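Local structure of probable M18-family aminopeptidase 1 (2GLF) at the interface of chains A and B. The protein probably acts as a metal-dependent aminopeptidase of the M18 family, removing residues from the amino-terminal end of peptides. Residues are numbered along the deposited sequence; one frame, centred on the assembly and turned at random. Chains: chain A/B, Probable M18-family aminopeptidase 1.

The interface of chains A and B. Residues chain A 338, 392-393, 397-399; chain B 167-168, 170.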
loop_
_atom_site.group_PDB
_atom_site.type_symbol
_atom_site.label_atom_id
_atom_site.label_comp_id
_atom_site.label_asym_id
_atom_site.label_seq_id
_atom_site.Cartn_x
_atom_site.Cartn_y
_atom_site.Cartn_z
ATOM N N VAL A 338 -29.017 2.737 3.146
ATOM C CA VAL A 338 -28.519 3.306 4.388
ATOM C C VAL A 338 -29.514 3.057 5.545
ATOM O O VAL A 338 -29.219 3.315 6.716
ATOM C CB VAL A 338 -28.283 4.817 4.169
ATOM C CG1 VAL A 338 -29.449 5.629 4.729
ATOM C CG2 VAL A 338 -26.967 5.224 4.763
ATOM N N LEU A 392 -33.144 5.593 12.913
ATOM C CA LEU A 392 -32.095 6.368 12.266
ATOM C C LEU A 392 -31.087 5.483 11.524
ATOM O O LEU A 392 -29.912 5.407 11.895
ATOM C CB LEU A 392 -31.372 7.219 13.310
ATOM C CG LEU A 392 -30.360 8.230 12.771
ATOM C CD1 LEU A 392 -31.073 9.283 11.927
ATOM C CD2 LEU A 392 -29.632 8.873 13.938
ATOM N N GLY A 393 -31.560 4.813 10.477
ATOM C CA GLY A 393 -30.705 3.945 9.681
ATOM C C GLY A 393 -30.405 2.578 10.274
ATOM O O GLY A 393 -30.734 2.305 11.432
ATOM N N GLN A 397 -24.947 2.207 11.098
ATOM C CA GLN A 397 -24.813 3.231 10.068
ATOM C C GLN A 397 -24.328 4.591 10.555
ATOM O O GLN A 397 -23.413 5.185 9.965
ATOM C CB GLN A 397 -26.142 3.408 9.341
ATOM C CG GLN A 397 -26.229 2.592 8.082
ATOM C CD GLN A 397 -25.316 3.120 7.006
ATOM O OE1 GLN A 397 -25.148 2.500 5.961
ATOM N NE2 GLN A 397 -24.724 4.278 7.252
ATOM N N GLY A 398 -24.942 5.096 11.619
ATOM C CA GLY A 398 -24.540 6.392 12.127
ATOM C C GLY A 398 -25.161 6.749 13.456
ATOM O O GLY A 398 -25.885 5.954 14.048
ATOM N N GLY A 399 -24.875 7.959 13.921
ATOM C CA GLY A 399 -25.409 8.399 15.195
ATOM C C GLY A 399 -26.488 9.456 15.085
ATOM O O GLY A 399 -26.731 10.010 14.015
ATOM N N HIS B 167 -25.553 12.389 8.834
ATOM C CA HIS B 167 -25.624 11.441 9.947
ATOM C C HIS B 167 -25.517 9.985 9.517
ATOM O O HIS B 167 -25.100 9.135 10.296
ATOM C CB HIS B 167 -26.944 11.607 10.692
ATOM C CG HIS B 167 -27.293 13.027 10.983
ATOM N ND1 HIS B 167 -26.939 13.655 12.154
ATOM C CD2 HIS B 167 -27.933 13.955 10.237
ATOM C CE1 HIS B 167 -27.346 14.910 12.118
ATOM N NE2 HIS B 167 -27.952 15.118 10.963
ATOM N N LEU B 168 -25.928 9.687 8.293
ATOM C CA LEU B 168 -25.878 8.321 7.805
ATOM C C LEU B 168 -24.952 8.209 6.617
ATOM O O LEU B 168 -24.912 7.179 5.962
ATOM C CB LEU B 168 -27.275 7.832 7.401
ATOM C CG LEU B 168 -28.297 7.519 8.504
ATOM C CD1 LEU B 168 -28.608 8.774 9.305
ATOM C CD2 LEU B 168 -29.575 6.987 7.878
ATOM N N LYS B 170 -21.877 7.681 6.401
ATOM C CA LYS B 170 -20.653 7.198 7.028
ATOM C C LYS B 170 -19.700 6.568 6.023
ATOM O O LYS B 170 -19.500 5.356 6.032
ATOM C CB LYS B 170 -20.995 6.174 8.114
ATOM C CG LYS B 170 -20.089 6.220 9.338
ATOM C CD LYS B 170 -20.653 7.129 10.432
ATOM C CE LYS B 170 -20.786 8.579 9.977
ATOM N NZ LYS B 170 -21.344 9.454 11.049
#
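B:Leu168 is the apolar plug of this contact, its forked tip set into a pocket formed by A:Val338, A:Leu392 and A:Gly393. Its first torsion, with CG anti to the carbonyl carbon (chi1 -73°), turns this tip toward A:Val338 and A:Leu392. One branch, CD2, lies 3.4 Å from A:Val338 CG1, the two side chains crossing at about a right angle, and reaches A:Gly393 CA at 3.7 Å, where a glycine lets the methyl rest on the backbone. The other branch, CD1, meets the CD1 methyl of A:Leu392 at 3.6 Å in an oblique crossing, although that leucine is poorly ordered. A beta-branched valine suits its place: CG1 packs on the tip of B:Leu168, while CG2 lies 3.7 Å from B:Leu168 CB and covers the base. An alanine at A:Val338 would probably loosen the seating of B:Leu168, since both methyls touching it would be gone.

The A:Gln397 chain bends at chi2 (-70°) and brings its amide NE2 to 3.2 Å from the B:Leu168 carbonyl O, but the N-H points elsewhere, without a hydrogen bond. Beside it, A:Gly398 CA lies 3.3 Å from the B:His167 carbonyl O, and a side chain here would run into that oxygen. A:Gly399 offers its carbonyl O to the B:His167 CB at 3.7 Å. The aliphatic part of poorly ordered B:Lys170 skirts the A:Gln397 carbonyl.

In the fold, a chain B loop carrying B:His167, predicted to belong to the metal-dependent active site though not seen on a metal, docks against the end of 3-10 helix 333-338 and the loop between strand 387-389 and helix 404-408 of chain A, within a two-fold interface of the deposited dodecamer.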